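Local coordinates for lectin-like protein (Entamoeba histolytica HM-1:IMSS-A, PDB 5ZBT) that is the legume lectin-like domain of an ERGIC-53-like membrane protein of unknown function that may bind D-mannose, at residues Glu152-Ala160 with Met193-Ile201. Numbering follows the deposited sequence.
Sequences EMYYQCSVA and MDCITIEDI
Met153 meets Ile198 and Ile201 through the end of its side chain. The Met153 side chain is extended beyond CG, which carries SD to 3.8 Å from CG2 of Ile198 and CE to 4.0 Å from CG1 of Ile201. The ring of Tyr155 is next. With CG of Tyr155 anti to the carbonyl carbon (chi1 -70°), the ring lies with one face against Ile198. CG1 of Ile198 stands 3.8 Å from the ring centroid, only 9° off the normal, a CH-pi contact. CB of Tyr155 packs on CG2 of Ile196 at 3.9 Å. The two strands run nearly antiparallel but belong to different sheets. Each is the outermost strand of its own sheet in the beta sandwich of the legume lectin fold. The two sheets meet here through side chains. CD1 of Ile196 reaches the backbone of Gln156, 3.7 Å from its CA. At Cys157 the join becomes covalent: its SG is bonded to SG of Cys195 at 2.1 Å, with the disulfide torsion at -95°. Cys195 and Ile196 form a classic beta bulge against strand 181-188. Beyond the disulfide, Val159 makes a looser apolar contact, its CG1 4.4 Å from CG of Met193. Val159 also touches Ile186 of strand 181-188.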
loop_
_atom_site.group_PDB
_atom_site.type_symbol
_atom_site.label_atom_id
_atom_site.label_comp_id
_atom_site.label_asym_id
_atom_site.label_seq_id
_atom_site.Cartn_x
_atom_site.Cartn_y
_atom_site.Cartn_z
ATOM N N GLU A 152 -16.020 4.542 -8.097
ATOM C CA GLU A 152 -16.209 5.985 -8.126
ATOM C C GLU A 152 -15.091 6.685 -8.901
ATOM O O GLU A 152 -15.336 7.704 -9.559
ATOM C CB GLU A 152 -16.307 6.520 -6.700
ATOM C CG GLU A 152 -16.358 8.027 -6.628
ATOM C CD GLU A 152 -16.579 8.552 -5.213
ATOM O OE1 GLU A 152 -16.798 7.741 -4.280
ATOM O OE2 GLU A 152 -16.546 9.791 -5.046
ATOM N N MET A 153 -13.868 6.155 -8.837
ATOM C CA MET A 153 -12.712 6.673 -9.561
ATOM C C MET A 153 -11.753 5.521 -9.812
ATOM O O MET A 153 -11.564 4.669 -8.938
ATOM C CB MET A 153 -11.966 7.760 -8.786
ATOM C CG MET A 153 -12.775 8.948 -8.334
ATOM S SD MET A 153 -11.672 10.217 -7.692
ATOM C CE MET A 153 -12.827 11.239 -6.761
ATOM N N TYR A 154 -11.146 5.504 -10.999
ATOM C CA TYR A 154 -10.144 4.496 -11.340
ATOM C C TYR A 154 -9.071 5.130 -12.214
ATOM O O TYR A 154 -9.383 5.700 -13.257
ATOM C CB TYR A 154 -10.761 3.287 -12.054
ATOM C CG TYR A 154 -9.690 2.312 -12.513
ATOM C CD1 TYR A 154 -9.102 1.416 -11.623
ATOM C CD2 TYR A 154 -9.225 2.327 -13.814
ATOM C CE1 TYR A 154 -8.096 0.539 -12.027
ATOM C CE2 TYR A 154 -8.224 1.460 -14.228
ATOM C CZ TYR A 154 -7.667 0.570 -13.332
ATOM O OH TYR A 154 -6.674 -0.282 -13.758
ATOM N N TYR A 155 -7.816 5.007 -11.799
ATOM C CA TYR A 155 -6.666 5.573 -12.488
ATOM C C TYR A 155 -5.565 4.525 -12.530
ATOM O O TYR A 155 -5.484 3.661 -11.651
ATOM C CB TYR A 155 -6.130 6.826 -11.783
ATOM C CG TYR A 155 -7.013 8.065 -11.852
ATOM C CD1 TYR A 155 -8.171 8.166 -11.090
ATOM C CD2 TYR A 155 -6.665 9.149 -12.654
ATOM C CE1 TYR A 155 -8.972 9.298 -11.139
ATOM C CE2 TYR A 155 -7.462 10.290 -12.706
ATOM C CZ TYR A 155 -8.609 10.348 -11.946
ATOM O OH TYR A 155 -9.402 11.459 -11.987
ATOM N N GLN A 156 -4.701 4.605 -13.538
ATOM C CA GLN A 156 -3.624 3.633 -13.595
ATOM C C GLN A 156 -2.407 4.218 -14.295
ATOM O O GLN A 156 -2.470 5.240 -14.975
ATOM C CB GLN A 156 -4.067 2.336 -14.277
ATOM C CG GLN A 156 -4.370 2.457 -15.750
ATOM C CD GLN A 156 -4.943 1.160 -16.343
ATOM O OE1 GLN A 156 -5.547 0.337 -15.643
ATOM N NE2 GLN A 156 -4.742 0.977 -17.635
ATOM N N CYS A 157 -1.285 3.558 -14.077
ATOM C CA CYS A 157 -0.033 3.895 -14.717
ATOM C C CYS A 157 0.816 2.632 -14.700
ATOM O O CYS A 157 0.447 1.612 -14.105
ATOM C CB CYS A 157 0.670 5.052 -13.999
ATOM S SG CYS A 157 1.852 4.489 -12.725
ATOM N N SER A 158 1.974 2.714 -15.330
ATOM C CA SER A 158 2.862 1.576 -15.457
ATOM C C SER A 158 4.269 2.066 -15.174
ATOM O O SER A 158 4.672 3.097 -15.720
ATOM C CB SER A 158 2.751 0.979 -16.854
ATOM O OG SER A 158 3.466 -0.228 -16.954
ATOM N N VAL A 159 5.000 1.358 -14.306
ATOM C CA VAL A 159 6.369 1.740 -13.964
ATOM C C VAL A 159 7.252 0.502 -13.916
ATOM O O VAL A 159 6.992 -0.421 -13.136
ATOM C CB VAL A 159 6.467 2.496 -12.630
ATOM C CG1 VAL A 159 7.949 2.775 -12.318
ATOM C CG2 VAL A 159 5.691 3.799 -12.698
ATOM N N ALA A 160 8.329 0.510 -14.702
ATOM C CA ALA A 160 9.233 -0.625 -14.774
ATOM C C ALA A 160 10.157 -0.680 -13.565
ATOM O O ALA A 160 10.509 0.344 -12.976
ATOM C CB ALA A 160 10.076 -0.558 -16.051
ATOM N N MET A 193 9.532 8.813 -10.137
ATOM C CA MET A 193 8.735 8.621 -11.340
ATOM C C MET A 193 7.305 9.080 -11.099
ATOM O O MET A 193 6.689 8.706 -10.093
ATOM C CB MET A 193 8.735 7.156 -11.762
ATOM C CG MET A 193 10.097 6.544 -11.822
ATOM S SD MET A 193 10.917 6.977 -13.357
ATOM C CE MET A 193 11.140 5.317 -13.992
ATOM N N ASP A 194 6.791 9.886 -12.026
ATOM C CA ASP A 194 5.380 10.229 -12.055
ATOM C C ASP A 194 4.526 8.970 -12.195
ATOM O O ASP A 194 4.957 7.950 -12.741
ATOM C CB ASP A 194 5.098 11.171 -13.225
ATOM C CG ASP A 194 5.727 12.554 -13.046
ATOM O OD1 ASP A 194 5.925 13.004 -11.895
ATOM O OD2 ASP A 194 6.015 13.210 -14.071
ATOM N N CYS A 195 3.291 9.048 -11.716
ATOM C CA CYS A 195 2.375 7.939 -11.953
ATOM C C CYS A 195 0.935 8.434 -12.114
ATOM O O CYS A 195 0.375 8.392 -13.212
ATOM C CB CYS A 195 2.514 6.910 -10.821
ATOM S SG CYS A 195 1.449 5.462 -10.941
ATOM N N ILE A 196 0.336 8.952 -11.049
ATOM C CA ILE A 196 -1.067 9.338 -11.059
ATOM C C ILE A 196 -1.218 10.651 -10.298
ATOM O O ILE A 196 -0.597 10.859 -9.245
ATOM C CB ILE A 196 -1.946 8.228 -10.440
ATOM C CG1 ILE A 196 -2.099 7.050 -11.407
ATOM C CG2 ILE A 196 -3.318 8.763 -9.975
ATOM C CD1 ILE A 196 -2.510 5.751 -10.718
ATOM N N THR A 197 -2.029 11.545 -10.852
ATOM C CA THR A 197 -2.533 12.708 -10.138
ATOM C C THR A 197 -4.050 12.685 -10.227
ATOM O O THR A 197 -4.599 12.501 -11.319
ATOM C CB THR A 197 -1.994 14.016 -10.736
ATOM O OG1 THR A 197 -0.573 14.032 -10.627
ATOM C CG2 THR A 197 -2.536 15.207 -9.994
ATOM N N ILE A 198 -4.723 12.870 -9.094
ATOM C CA ILE A 198 -6.180 12.940 -9.043
ATOM C C ILE A 198 -6.570 14.278 -8.449
ATOM O O ILE A 198 -6.225 14.580 -7.295
ATOM C CB ILE A 198 -6.793 11.799 -8.215
ATOM C CG1 ILE A 198 -6.229 10.446 -8.639
ATOM C CG2 ILE A 198 -8.319 11.805 -8.354
ATOM C CD1 ILE A 198 -6.783 9.323 -7.840
ATOM N N GLU A 199 -7.310 15.067 -9.216
ATOM C CA GLU A 199 -7.833 16.321 -8.700
ATOM C C GLU A 199 -9.195 16.110 -8.041
ATOM O O GLU A 199 -9.882 15.110 -8.274
ATOM C CB GLU A 199 -7.940 17.354 -9.817
ATOM C CG GLU A 199 -6.742 17.368 -10.728
ATOM C CD GLU A 199 -5.627 18.257 -10.215
ATOM O OE1 GLU A 199 -5.828 18.942 -9.183
ATOM O OE2 GLU A 199 -4.545 18.265 -10.849
ATOM N N ASP A 200 -9.561 17.060 -7.186
ATOM C CA ASP A 200 -10.882 17.101 -6.549
ATOM C C ASP A 200 -11.274 15.746 -5.936
ATOM O O ASP A 200 -12.386 15.243 -6.108
ATOM C CB ASP A 200 -11.941 17.598 -7.541
ATOM C CG ASP A 200 -13.244 17.960 -6.862
ATOM O OD1 ASP A 200 -13.213 18.775 -5.909
ATOM O OD2 ASP A 200 -14.299 17.424 -7.277
ATOM N N ILE A 201 -10.347 15.157 -5.187
ATOM C CA ILE A 201 -10.578 13.892 -4.499
ATOM C C ILE A 201 -10.493 14.159 -3.005
ATOM O O ILE A 201 -9.577 14.848 -2.540
ATOM C CB ILE A 201 -9.577 12.809 -4.942
ATOM C CG1 ILE A 201 -9.783 11.513 -4.170
ATOM C CG2 ILE A 201 -8.132 13.290 -4.813
ATOM C CD1 ILE A 201 -8.910 10.381 -4.721
#